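Local atomic coordinates of putative TRAP PERIPLASMIC SOLUTE BINDING PROTEIN (Haemophilus influenzae, PDB entry 4PBQ), a protein that probably captures L-gulonate, or related sugar acids, in the periplasm and delivers it to a TRAP (tripartite ATP-independent periplasmic) membrane transporter. Residues L108-D111 / N112-K116; K154-K157 / F158-K162; K277-L280 / A281-N285; P290-A293 / F294-M298; A301-V304 / L305-F309. One frame throughout, in Å; residues are numbered along the deposited sequence.

Contact 1. Residues L108-D111 / N112-K116; sequences LFKD and NQEAK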
loop_
_atom_site.group_PDB
_atom_site.type_symbol
_atom_site.label_atom_id
_atom_site.label_comp_id
_atom_site.label_asym_id
_atom_site.label_seq_id
_atom_site.Cartn_x
_atom_site.Cartn_y
_atom_site.Cartn_z
ATOM N N LEU A 108 -5.051 11.947 4.937
ATOM C CA LEU A 108 -5.371 11.444 6.263
ATOM C C LEU A 108 -4.189 11.600 7.223
ATOM O O LEU A 108 -4.387 11.903 8.402
ATOM C CB LEU A 108 -5.792 9.974 6.170
ATOM C CG LEU A 108 -6.480 9.356 7.382
ATOM C CD1 LEU A 108 -7.796 10.055 7.698
ATOM C CD2 LEU A 108 -6.695 7.868 7.111
ATOM N N PHE A 109 -2.969 11.412 6.709
ATOM C CA PHE A 109 -1.747 11.434 7.523
ATOM C C PHE A 109 -0.751 12.476 7.042
ATOM O O PHE A 109 -0.501 12.554 5.846
ATOM C CB PHE A 109 -1.025 10.090 7.450
ATOM C CG PHE A 109 -1.863 8.915 7.818
ATOM C CD1 PHE A 109 -2.669 8.921 8.948
ATOM C CD2 PHE A 109 -1.814 7.770 7.051
ATOM C CE1 PHE A 109 -3.428 7.818 9.287
ATOM C CE2 PHE A 109 -2.574 6.648 7.391
ATOM C CZ PHE A 109 -3.377 6.674 8.506
ATOM N N LYS A 110 -0.134 13.209 7.982
ATOM C CA LYS A 110 0.780 14.317 7.645
ATOM C C LYS A 110 2.184 13.881 7.213
ATOM O O LYS A 110 2.842 14.587 6.443
ATOM C CB LYS A 110 0.867 15.330 8.805
ATOM C CG LYS A 110 1.837 14.972 9.930
ATOM C CD LYS A 110 1.780 16.019 11.067
ATOM C CE LYS A 110 3.074 16.042 11.877
ATOM N NZ LYS A 110 2.971 15.265 13.125
ATOM N N ASP A 111 2.624 12.715 7.694
ATOM C CA ASP A 111 3.944 12.184 7.379
ATOM C C ASP A 111 4.027 10.707 7.775
ATOM O O ASP A 111 3.069 10.152 8.321
ATOM C CB ASP A 111 5.062 13.015 8.041
ATOM C CG ASP A 111 4.909 13.154 9.555
ATOM O OD1 ASP A 111 4.447 12.211 10.236
ATOM O OD2 ASP A 111 5.290 14.232 10.083
ATOM N N ASN A 112 5.157 10.081 7.479
ATOM C CA ASN A 112 5.332 8.653 7.745
ATOM C C ASN A 112 5.143 8.304 9.229
ATOM O O ASN A 112 4.482 7.315 9.562
ATOM C CB ASN A 112 6.716 8.177 7.318
ATOM C CG ASN A 112 6.904 8.165 5.815
ATOM O OD1 ASN A 112 5.962 7.939 5.052
ATOM N ND2 ASN A 112 8.136 8.381 5.380
ATOM N N GLN A 113 5.728 9.113 10.114
ATOM C CA GLN A 113 5.645 8.814 11.534
ATOM C C GLN A 113 4.195 8.888 12.035
ATOM O O GLN A 113 3.787 8.082 12.859
ATOM C CB GLN A 113 6.600 9.697 12.348
ATOM C CG GLN A 113 8.042 9.154 12.371
ATOM C CD GLN A 113 8.175 7.804 13.113
ATOM O OE1 GLN A 113 7.549 7.585 14.156
ATOM N NE2 GLN A 113 8.994 6.900 12.568
ATOM N N GLU A 114 3.408 9.829 11.522
ATOM C CA GLU A 114 2.000 9.900 11.929
ATOM C C GLU A 114 1.186 8.712 11.388
ATOM O O GLU A 114 0.315 8.181 12.089
ATOM C CB GLU A 114 1.362 11.226 11.486
ATOM C CG GLU A 114 -0.129 11.344 11.838
ATOM C CD GLU A 114 -0.634 12.754 11.675
ATOM O OE1 GLU A 114 -0.421 13.563 12.616
ATOM O OE2 GLU A 114 -1.218 13.066 10.610
ATOM N N ALA A 115 1.465 8.293 10.150
ATOM C CA ALA A 115 0.810 7.124 9.592
ATOM C C ALA A 115 1.091 5.913 10.480
ATOM O O ALA A 115 0.183 5.130 10.779
ATOM C CB ALA A 115 1.270 6.864 8.155
ATOM N N LYS A 116 2.338 5.782 10.929
ATOM C CA LYS A 116 2.738 4.623 11.709
ATOM C C LYS A 116 2.007 4.676 13.056
ATOM O O LYS A 116 1.501 3.678 13.545
ATOM C CB LYS A 116 4.259 4.621 11.912
ATOM C CG LYS A 116 4.801 3.454 12.732
ATOM C CD LYS A 116 6.328 3.552 12.825
ATOM C CE LYS A 116 6.938 2.384 13.583
ATOM N NZ LYS A 116 6.726 2.494 15.048
#
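E114 turns its carboxylate back past the start of its own helix to accept a hydrogen bond from the chain ahead of it: OE2 accepts from K110 N at 2.8 Å, the N-H pointing at the oxygen with an angle of 156°. The donor comes from above the carboxylate plane, 46° out of it. The reach depends on an almost straight side chain, its CG anti to the backbone N (chi1 178°) and CD continuing the line. D111, the N-cap residue of helix 112-119, works in the complementary sense, since its OD1 accepts from E114 N at 2.9 Å nearly along the C-O axis. The pair resembles a capping box, but the returning bond lands one residue earlier than the N-cap. K110 crosses E114 at about a right angle, and its NZ forms long ion pairs, 3.8 Å to E114 OE1 and 4.0 Å to D111 OD2. On the buried side the F109 ring lies against A115, whose CA sits 3.8 Å from the ring centroid in a CH-pi contact, while L108 CG covers the opposite face. F146 of strand 136-151 touches F109 as well, tying the turn to the sheet. Two carboxylates beside the first turn of a helix are probably stabilised by its dipole, and the bond to K110 N ties the incoming loop to that turn.

Contact 2. Residues K154-K157 / F158-K162; sequences KLEK and FDDFK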
loop_
_atom_site.group_PDB
_atom_site.type_symbol
_atom_site.label_atom_id
_atom_site.label_comp_id
_atom_site.label_asym_id
_atom_site.label_seq_id
_atom_site.Cartn_x
_atom_site.Cartn_y
_atom_site.Cartn_z
ATOM N N LYS A 154 4.850 17.360 -17.615
ATOM C CA LYS A 154 5.115 18.159 -16.436
ATOM C C LYS A 154 3.806 18.631 -15.777
ATOM O O LYS A 154 2.901 19.113 -16.453
ATOM C CB LYS A 154 6.015 19.336 -16.805
ATOM C CG LYS A 154 6.207 20.353 -15.709
ATOM C CD LYS A 154 7.074 21.531 -16.178
ATOM C CE LYS A 154 8.536 21.306 -15.859
ATOM N NZ LYS A 154 9.353 22.538 -16.111
ATOM N N LEU A 155 3.708 18.463 -14.461
ATOM C CA LEU A 155 2.556 18.932 -13.704
ATOM C C LEU A 155 3.024 19.829 -12.559
ATOM O O LEU A 155 3.711 19.369 -11.648
ATOM C CB LEU A 155 1.760 17.750 -13.138
ATOM C CG LEU A 155 1.445 16.615 -14.117
ATOM C CD1 LEU A 155 0.898 15.424 -13.347
ATOM C CD2 LEU A 155 0.453 17.085 -15.197
ATOM N N GLU A 156 2.653 21.109 -12.585
ATOM C CA GLU A 156 3.093 22.017 -11.525
ATOM C C GLU A 156 1.990 22.950 -11.042
ATOM O O GLU A 156 2.220 23.792 -10.178
ATOM C CB GLU A 156 4.331 22.815 -11.969
ATOM C CG GLU A 156 4.133 23.641 -13.212
ATOM C CD GLU A 156 5.456 24.012 -13.908
ATOM O OE1 GLU A 156 5.407 24.381 -15.099
ATOM O OE2 GLU A 156 6.531 23.939 -13.275
ATOM N N LYS A 157 0.791 22.775 -11.587
ATOM C CA LYS A 157 -0.368 23.514 -11.116
ATOM C C LYS A 157 -1.614 22.701 -11.435
ATOM O O LYS A 157 -1.589 21.807 -12.279
ATOM C CB LYS A 157 -0.439 24.902 -11.771
ATOM C CG LYS A 157 -0.647 24.860 -13.270
ATOM C CD LYS A 157 -0.630 26.249 -13.898
ATOM C CE LYS A 157 -0.726 26.167 -15.420
ATOM N NZ LYS A 157 0.482 25.530 -16.066
ATOM N N PHE A 158 -2.704 23.008 -10.758
ATOM C CA PHE A 158 -3.881 22.161 -10.804
ATOM C C PHE A 158 -4.425 22.057 -12.222
ATOM O O PHE A 158 -4.883 20.989 -12.633
ATOM C CB PHE A 158 -4.920 22.694 -9.830
ATOM C CG PHE A 158 -6.074 21.773 -9.598
ATOM C CD1 PHE A 158 -5.954 20.690 -8.727
ATOM C CD2 PHE A 158 -7.272 21.979 -10.238
ATOM C CE1 PHE A 158 -7.032 19.857 -8.496
ATOM C CE2 PHE A 158 -8.354 21.149 -10.010
ATOM C CZ PHE A 158 -8.237 20.094 -9.152
ATOM N N ASP A 159 -4.362 23.146 -12.981
ATOM C CA ASP A 159 -4.862 23.127 -14.352
ATOM C C ASP A 159 -4.107 22.133 -15.249
ATOM O O ASP A 159 -4.626 21.731 -16.289
ATOM C CB ASP A 159 -4.862 24.531 -14.974
ATOM C CG ASP A 159 -5.943 25.427 -14.387
ATOM O OD1 ASP A 159 -6.960 24.895 -13.900
ATOM O OD2 ASP A 159 -5.774 26.659 -14.406
ATOM N N ASP A 160 -2.910 21.714 -14.842
ATOM C CA ASP A 160 -2.128 20.812 -15.675
ATOM C C ASP A 160 -2.722 19.402 -15.689
ATOM O O ASP A 160 -2.429 18.625 -16.578
ATOM C CB ASP A 160 -0.668 20.747 -15.208
ATOM C CG ASP A 160 0.093 22.054 -15.432
ATOM O OD1 ASP A 160 -0.352 22.892 -16.240
ATOM O OD2 ASP A 160 1.164 22.224 -14.800
ATOM N N PHE A 161 -3.559 19.073 -14.710
ATOM C CA PHE A 161 -4.232 17.771 -14.687
ATOM C C PHE A 161 -5.211 17.570 -15.851
ATOM O O PHE A 161 -5.502 16.415 -16.225
ATOM C CB PHE A 161 -5.016 17.626 -13.392
ATOM C CG PHE A 161 -4.167 17.393 -12.177
ATOM C CD1 PHE A 161 -2.994 16.648 -12.244
ATOM C CD2 PHE A 161 -4.547 17.919 -10.957
ATOM C CE1 PHE A 161 -2.235 16.438 -11.111
ATOM C CE2 PHE A 161 -3.782 17.685 -9.818
ATOM C CZ PHE A 161 -2.648 16.959 -9.897
ATOM N N LYS A 162 -5.762 18.659 -16.390
ATOM C CA LYS A 162 -6.759 18.538 -17.458
ATOM C C LYS A 162 -6.157 17.840 -18.686
ATOM O O LYS A 162 -5.111 18.234 -19.188
ATOM C CB LYS A 162 -7.323 19.918 -17.823
ATOM C CG LYS A 162 -8.374 19.884 -18.911
ATOM C CD LYS A 162 -8.943 21.275 -19.185
ATOM C CE LYS A 162 -9.995 21.659 -18.150
ATOM N NZ LYS A 162 -11.282 20.894 -18.313
HETATM O O HOH W 1 3.129 23.322 -16.373
#
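D160 is the shared acceptor of this turn, and its two carboxylate oxygens divide the work. OD2 takes the backbone N-H of E156 at 2.9 Å on its anti lone pair, an almost linear bond with an N-H...O angle of 173°. The next amide, K157 N, adds a weak bond to the same OD2 at 3.3 Å. A water donates to OD2 as well, at 2.7 Å, and gives its other proton to E156 OE1, so it bridges two carboxylates and probably eases the repulsion between them. OD1 serves the lysine: K157 NZ meets it at 2.8 Å in a salt bridge, on the syn side and 18° out of the carboxylate plane. The lysine gets there by bending at its last torsion (chi4 -66°) after an extended run. Going the other way along the chain, D160 N donates to K157 O at 2.9 Å. With F161 N on F158 O and K162 N on D159 O, it gives three overlapping turns, each closed by an i to i+3 bond, in the connection between strands 136-151 and 165-168 of a two-lobed periplasmic binding fold. The inward face is apolar. L155 brings CD1 to the edge of the F161 ring, 4.0 Å from CE1 and near the ring plane, while F158 CE1 lies in the ring plane at the opposite, CD2 side. I149 of strand 136-151 touches both L155 and F161.

Contact 3. Residues K277-L280 / A281-N285; sequences KDYL and AKHGN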
loop_
_atom_site.group_PDB
_atom_site.type_symbol
_atom_site.label_atom_id
_atom_site.label_comp_id
_atom_site.label_asym_id
_atom_site.label_seq_id
_atom_site.Cartn_x
_atom_site.Cartn_y
_atom_site.Cartn_z
ATOM N N LYS A 277 14.707 8.615 -3.073
ATOM C CA LYS A 277 14.447 9.982 -3.518
ATOM C C LYS A 277 15.734 10.637 -4.080
ATOM O O LYS A 277 15.704 11.284 -5.107
ATOM C CB LYS A 277 13.873 10.802 -2.370
ATOM C CG LYS A 277 12.406 10.488 -2.055
ATOM C CD LYS A 277 11.881 11.336 -0.906
ATOM C CE LYS A 277 11.628 12.777 -1.341
ATOM N NZ LYS A 277 10.938 13.569 -0.274
ATOM N N ASP A 278 16.853 10.447 -3.399
ATOM C CA ASP A 278 18.133 10.956 -3.863
ATOM C C ASP A 278 18.543 10.298 -5.188
ATOM O O ASP A 278 19.004 10.978 -6.106
ATOM C CB ASP A 278 19.202 10.712 -2.808
ATOM C CG ASP A 278 20.504 11.443 -3.114
ATOM O OD1 ASP A 278 20.473 12.685 -3.180
ATOM O OD2 ASP A 278 21.533 10.768 -3.305
ATOM N N TYR A 279 18.391 8.974 -5.257
ATOM C CA TYR A 279 18.675 8.211 -6.470
ATOM C C TYR A 279 17.921 8.790 -7.676
ATOM O O TYR A 279 18.502 9.037 -8.748
ATOM C CB TYR A 279 18.279 6.741 -6.264
ATOM C CG TYR A 279 18.544 5.848 -7.462
ATOM C CD1 TYR A 279 17.646 5.796 -8.523
ATOM C CD2 TYR A 279 19.664 5.047 -7.511
ATOM C CE1 TYR A 279 17.879 5.008 -9.611
ATOM C CE2 TYR A 279 19.906 4.242 -8.606
ATOM C CZ TYR A 279 19.009 4.229 -9.649
ATOM O OH TYR A 279 19.225 3.437 -10.754
ATOM N N LEU A 280 16.619 8.983 -7.506
ATOM C CA LEU A 280 15.781 9.466 -8.600
ATOM C C LEU A 280 16.124 10.900 -9.004
ATOM O O LEU A 280 16.027 11.263 -10.174
ATOM C CB LEU A 280 14.306 9.341 -8.223
ATOM C CG LEU A 280 13.861 7.878 -8.120
ATOM C CD1 LEU A 280 12.462 7.745 -7.535
ATOM C CD2 LEU A 280 13.913 7.213 -9.497
ATOM N N ALA A 281 16.584 11.696 -8.057
ATOM C CA ALA A 281 17.087 13.024 -8.402
ATOM C C ALA A 281 18.304 12.959 -9.328
ATOM O O ALA A 281 18.591 13.899 -10.067
ATOM C CB ALA A 281 17.433 13.800 -7.148
ATOM N N LYS A 282 19.026 11.853 -9.280
ATOM C CA LYS A 282 20.353 11.810 -9.896
ATOM C C LYS A 282 20.436 10.869 -11.098
ATOM O O LYS A 282 21.530 10.596 -11.599
ATOM C CB LYS A 282 21.392 11.419 -8.823
ATOM C CG LYS A 282 21.585 12.531 -7.787
ATOM C CD LYS A 282 22.377 12.086 -6.579
ATOM C CE LYS A 282 22.682 13.274 -5.656
ATOM N NZ LYS A 282 23.312 12.862 -4.385
ATOM N N HIS A 283 19.286 10.433 -11.602
ATOM C CA HIS A 283 19.265 9.532 -12.749
ATOM C C HIS A 283 18.388 10.052 -13.876
ATOM O O HIS A 283 17.856 9.265 -14.653
ATOM C CB HIS A 283 18.816 8.129 -12.346
ATOM C CG HIS A 283 19.877 7.352 -11.618
ATOM N ND1 HIS A 283 20.208 7.605 -10.308
ATOM C CD2 HIS A 283 20.695 6.353 -12.028
ATOM C CE1 HIS A 283 21.184 6.797 -9.935
ATOM N NE2 HIS A 283 21.505 6.031 -10.964
ATOM N N GLY A 284 18.225 11.367 -13.930
ATOM C CA GLY A 284 17.576 12.013 -15.056
ATOM C C GLY A 284 16.129 12.400 -14.818
ATOM O O GLY A 284 15.576 13.161 -15.608
ATOM N N ASN A 285 15.490 11.883 -13.769
ATOM C CA ASN A 285 14.096 12.274 -13.506
ATOM C C ASN A 285 14.020 13.692 -12.965
ATOM O O ASN A 285 14.937 14.148 -12.295
ATOM C CB ASN A 285 13.410 11.320 -12.528
ATOM C CG ASN A 285 13.324 9.911 -13.054
ATOM O OD1 ASN A 285 14.198 9.078 -12.784
ATOM N ND2 ASN A 285 12.276 9.629 -13.820
#
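K277 O takes A281 N in the last i to i+4 bond here, after which the chain tightens and K282 N closes on Y279 O, leaving the helix direction through H283 and a G284 of positive phi (101°). Y279 O is gripped twice: K282 N at 2.9 Å and the imidazole ND1 of H283 at 2.7 Å reach it from opposite faces of the carbonyl plane. Because ND1 is the donor, it must carry a proton. The same imidazole lies flat on the Y279 ring in a face-to-face stack, centroids 3.6 Å apart and planes 13° from parallel, with Y279 CZ over the centre of the imidazole. The in-plane bond to Y279 O and the stack on the tyrosine ring together restrict the turning of the imidazole. Y279 OH is hydrogen-bonded to Y218 OH, and K213 makes a cation-pi contact with the tyrosine ring. On the solvent side K282, extended beyond CG, forms a salt bridge with D278, NZ lying 3.0 Å from OD2 on its syn lone pair. Farther along the turn, N285 CB lies 3.5 Å from L280 O. This is the C-terminal end of the long helix 248-281 of a TRAP solute-binding fold, where a histidine side chain donates to the carbonyl four residues before it.

Contact 4. Residues P290-A293 / F294-M298; sequences PSEA and FKNDM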
loop_
_atom_site.group_PDB
_atom_site.type_symbol
_atom_site.label_atom_id
_atom_site.label_comp_id
_atom_site.label_asym_id
_atom_site.label_seq_id
_atom_site.Cartn_x
_atom_site.Cartn_y
_atom_site.Cartn_z
ATOM N N PRO A 290 5.292 20.215 -5.233
ATOM C CA PRO A 290 4.206 21.154 -5.522
ATOM C C PRO A 290 4.333 22.438 -4.720
ATOM O O PRO A 290 4.765 22.413 -3.568
ATOM C CB PRO A 290 2.945 20.384 -5.102
ATOM C CG PRO A 290 3.322 18.957 -5.248
ATOM C CD PRO A 290 4.777 18.878 -4.869
ATOM N N SER A 291 3.951 23.542 -5.337
ATOM C CA SER A 291 3.895 24.815 -4.643
ATOM C C SER A 291 2.813 24.780 -3.567
ATOM O O SER A 291 1.955 23.904 -3.559
ATOM C CB SER A 291 3.559 25.918 -5.638
ATOM O OG SER A 291 2.286 25.686 -6.218
ATOM N N GLU A 292 2.814 25.764 -2.679
ATOM C CA GLU A 292 1.767 25.835 -1.676
ATOM C C GLU A 292 0.395 25.899 -2.343
ATOM O O GLU A 292 -0.544 25.284 -1.870
ATOM C CB GLU A 292 1.943 27.057 -0.764
ATOM C CG GLU A 292 0.848 27.153 0.302
ATOM C CD GLU A 292 0.678 28.550 0.895
ATOM O OE1 GLU A 292 1.519 29.437 0.627
ATOM O OE2 GLU A 292 -0.314 28.757 1.636
ATOM N N ALA A 293 0.281 26.675 -3.421
ATOM C CA ALA A 293 -0.992 26.822 -4.134
ATOM C C ALA A 293 -1.468 25.524 -4.812
ATOM O O ALA A 293 -2.657 25.180 -4.771
ATOM C CB ALA A 293 -0.895 27.952 -5.157
ATOM N N PHE A 294 -0.538 24.818 -5.443
ATOM C CA PHE A 294 -0.852 23.548 -6.104
ATOM C C PHE A 294 -1.302 22.541 -5.040
ATOM O O PHE A 294 -2.305 21.827 -5.196
ATOM C CB PHE A 294 0.395 23.065 -6.852
ATOM C CG PHE A 294 0.175 21.856 -7.746
ATOM C CD1 PHE A 294 -1.089 21.358 -8.007
ATOM C CD2 PHE A 294 1.271 21.214 -8.315
ATOM C CE1 PHE A 294 -1.244 20.241 -8.823
ATOM C CE2 PHE A 294 1.123 20.097 -9.124
ATOM C CZ PHE A 294 -0.129 19.621 -9.391
ATOM N N LYS A 295 -0.541 22.491 -3.955
ATOM C CA LYS A 295 -0.881 21.700 -2.781
ATOM C C LYS A 295 -2.286 21.985 -2.252
ATOM O O LYS A 295 -3.084 21.087 -2.023
ATOM C CB LYS A 295 0.095 22.042 -1.669
ATOM C CG LYS A 295 0.555 20.902 -0.845
ATOM C CD LYS A 295 2.064 20.713 -1.016
ATOM C CE LYS A 295 2.806 20.766 0.309
ATOM N NZ LYS A 295 3.392 22.097 0.603
ATOM N N ASN A 296 -2.573 23.252 -2.001
ATOM C CA ASN A 296 -3.855 23.611 -1.458
ATOM C C ASN A 296 -4.984 23.288 -2.420
ATOM O O ASN A 296 -6.047 22.859 -2.004
ATOM C CB ASN A 296 -3.877 25.095 -1.130
ATOM C CG ASN A 296 -2.999 25.440 0.045
ATOM O OD1 ASN A 296 -2.688 24.585 0.873
ATOM N ND2 ASN A 296 -2.606 26.707 0.138
ATOM N N ASP A 297 -4.761 23.505 -3.710
ATOM C CA ASP A 297 -5.781 23.181 -4.689
ATOM C C ASP A 297 -6.086 21.679 -4.681
ATOM O O ASP A 297 -7.241 21.293 -4.819
ATOM C CB ASP A 297 -5.347 23.599 -6.085
ATOM C CG ASP A 297 -5.486 25.085 -6.335
ATOM O OD1 ASP A 297 -6.136 25.801 -5.539
ATOM O OD2 ASP A 297 -4.940 25.530 -7.358
HETATM N N MSE A 298 -5.061 20.840 -4.544
HETATM C CA MSE A 298 -5.276 19.386 -4.512
HETATM C C MSE A 298 -6.042 18.979 -3.241
HETATM O O MSE A 298 -6.969 18.139 -3.280
HETATM C CB MSE A 298 -3.940 18.647 -4.596
HETATM C CG MSE A 298 -3.306 18.680 -5.977
HETATM SE SE MSE A 298 -1.805 17.435 -6.109
HETATM C CE MSE A 298 -0.399 18.560 -5.428
#
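S291 and F294 meet where the chain passes from an extended P290-S291 approach into helix 292-312, whose first turns carry i to i+4 bonds from K295 N to S291 O, N296 N to E292 O and D297 N to A293 O. S291 is the N-cap. Its OG, placed between the backbone N and the carbonyl carbon (chi1 62°), accepts from F294 N at 3.1 Å with an angle of 160°. The amide of the third helical residue, which has no turn before it to serve it, thereby gains an acceptor. The proline in front belongs to the apolar side of the start. P290 CB approaches the F294 ring obliquely, 3.7 Å from CD2, and P290 CG lies equally far, 3.7 Å, from CE of the selenomethionine M298. That residue bends at its last torsion and lays the CE methyl over the centre of one face of the F294 ring, 3.8 Å above the plane. Proline, ring and methyl thus form one apolar patch from residues four apart in sequence, the proline lying just ahead of the helix. On the outer side E292 and N296 make a weak bond, ND2 to OE2 at 3.4 Å, their carboxylate and amide planes nearly perpendicular. The helix begins shortly after strand 286-288. F161 of the loop between strands 136-151 and 165-168 meets F294, their rings at about 50°, and also touches M298, as does Y107.

Contact 5. Residues A301-V304 / L305-F309; sequences ASKV and LYDSF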
loop_
_atom_site.group_PDB
_atom_site.type_symbol
_atom_site.label_atom_id
_atom_site.label_comp_id
_atom_site.label_asym_id
_atom_site.label_seq_id
_atom_site.Cartn_x
_atom_site.Cartn_y
_atom_site.Cartn_z
ATOM N N ALA A 301 -9.637 20.109 -3.514
ATOM C CA ALA A 301 -10.349 19.295 -4.502
ATOM C C ALA A 301 -10.721 17.915 -3.932
ATOM O O ALA A 301 -11.701 17.312 -4.350
ATOM C CB ALA A 301 -9.497 19.126 -5.762
ATOM N N SER A 302 -9.930 17.424 -2.987
ATOM C CA SER A 302 -10.170 16.094 -2.426
ATOM C C SER A 302 -11.352 16.064 -1.457
ATOM O O SER A 302 -11.842 14.997 -1.141
ATOM C CB SER A 302 -8.912 15.546 -1.734
ATOM O OG SER A 302 -8.655 16.205 -0.513
ATOM N N LYS A 303 -11.813 17.223 -0.995
ATOM C CA LYS A 303 -12.857 17.259 0.017
ATOM C C LYS A 303 -14.142 16.596 -0.485
ATOM O O LYS A 303 -14.893 16.018 0.288
ATOM C CB LYS A 303 -13.114 18.694 0.450
ATOM C CG LYS A 303 -14.303 18.885 1.355
ATOM C CD LYS A 303 -13.989 18.548 2.783
ATOM C CE LYS A 303 -14.730 19.489 3.712
ATOM N NZ LYS A 303 -16.168 19.626 3.337
ATOM N N VAL A 304 -14.395 16.669 -1.784
ATOM C CA VAL A 304 -15.599 16.055 -2.339
ATOM C C VAL A 304 -15.652 14.549 -2.000
ATOM O O VAL A 304 -16.732 13.979 -1.825
ATOM C CB VAL A 304 -15.664 16.272 -3.865
ATOM C CG1 VAL A 304 -14.615 15.408 -4.565
ATOM C CG2 VAL A 304 -17.057 15.990 -4.403
ATOM N N LEU A 305 -14.491 13.914 -1.863
ATOM C CA LEU A 305 -14.450 12.485 -1.557
ATOM C C LEU A 305 -14.994 12.246 -0.158
ATOM O O LEU A 305 -15.779 11.324 0.058
ATOM C CB LEU A 305 -13.038 11.925 -1.675
ATOM C CG LEU A 305 -12.356 12.138 -3.029
ATOM C CD1 LEU A 305 -10.893 11.777 -2.902
ATOM C CD2 LEU A 305 -13.033 11.310 -4.082
ATOM N N TYR A 306 -14.578 13.095 0.782
ATOM C CA TYR A 306 -14.999 12.997 2.165
ATOM C C TYR A 306 -16.457 13.340 2.319
ATOM O O TYR A 306 -17.174 12.694 3.090
ATOM C CB TYR A 306 -14.151 13.913 3.044
ATOM C CG TYR A 306 -12.781 13.356 3.343
ATOM C CD1 TYR A 306 -11.705 13.583 2.483
ATOM C CD2 TYR A 306 -12.563 12.613 4.484
ATOM C CE1 TYR A 306 -10.431 13.048 2.770
ATOM C CE2 TYR A 306 -11.334 12.076 4.764
ATOM C CZ TYR A 306 -10.266 12.297 3.910
ATOM O OH TYR A 306 -9.051 11.747 4.275
ATOM N N ASP A 307 -16.920 14.342 1.573
ATOM C CA ASP A 307 -18.337 14.663 1.618
ATOM C C ASP A 307 -19.153 13.417 1.321
ATOM O O ASP A 307 -20.179 13.137 1.973
ATOM C CB ASP A 307 -18.691 15.742 0.596
ATOM C CG ASP A 307 -18.040 17.076 0.903
ATOM O OD1 ASP A 307 -17.624 17.303 2.066
ATOM O OD2 ASP A 307 -17.947 17.897 -0.032
ATOM N N SER A 308 -18.716 12.686 0.309
ATOM C CA SER A 308 -19.404 11.485 -0.096
ATOM C C SER A 308 -19.256 10.387 0.983
ATOM O O SER A 308 -20.227 9.705 1.299
ATOM C CB SER A 308 -18.881 11.035 -1.464
ATOM O OG SER A 308 -19.502 9.843 -1.895
ATOM N N PHE A 309 -18.071 10.222 1.573
ATOM C CA PHE A 309 -17.901 9.173 2.586
ATOM C C PHE A 309 -18.900 9.377 3.731
ATOM O O PHE A 309 -19.517 8.442 4.219
ATOM C CB PHE A 309 -16.491 9.173 3.230
ATOM C CG PHE A 309 -15.336 8.957 2.278
ATOM C CD1 PHE A 309 -15.435 8.113 1.202
ATOM C CD2 PHE A 309 -14.123 9.596 2.516
ATOM C CE1 PHE A 309 -14.337 7.924 0.350
ATOM C CE2 PHE A 309 -13.043 9.416 1.673
ATOM C CZ PHE A 309 -13.160 8.566 0.596
#
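Y306 turns the edge of its ring toward S302, whose carbonyl O lies near the ring plane, 3.9 Å from CD1. Over the centre of one face of the same ring sits F309 CE2, 4.2 Å above the plane. The F309 ring in turn has L305 O over its own centre, only 3.2 Å above it, and stacks with W105. The tyrosine hydroxyl finds its acceptor in P106 O. S302 O, beside the tyrosine edge, accepts from L305 N at 3.0 Å in an i to i+3 bond, the donor 47° out of the carbonyl plane, while S302 OG bonds back to V299 O. From the next carbonyl onward the bonds run i to i+4, with D307 N 2.9 Å from K303 O and S308 N 3.2 Å from V304 O. On the outer side K303 crosses D307 at about a right angle, its NZ meeting the syn lone pair of OD1 at 3.0 Å. The lysine starts with CG anti to the backbone N (chi1 172°) and then bends at each later torsion, folding over the turn. L305 packs on W177 and D176 of helix 172-180. The segment is amphipathic: L305, Y306 and F309 lie on the inner side, while the K303-D307 ion pair, joining residues i and i+4 and probably screened by solvent, spans the outer one.

How the contacts relate
Followed from the N terminus, the five contacts lie in series, each closing a turn within nine consecutive residues, and none nests in or crosses another. Contact 1 opens helix 112-119, contact 2 shapes the connection between strands 136-151 and 165-168, contact 3 ends helix 248-281, and contacts 4 and 5 occupy helix 292-312, with centres about 17 Å apart. That last helix gathers most of them. The backbone of 155-158 packs on the F294 ring (E156 C to F294 CD2 3.3 Å), F158 CZ lies 3.7 Å from A301 CB, and L108 CD1 lies 4.0 Å from Y306 OH. Contact 3 touches none of the others.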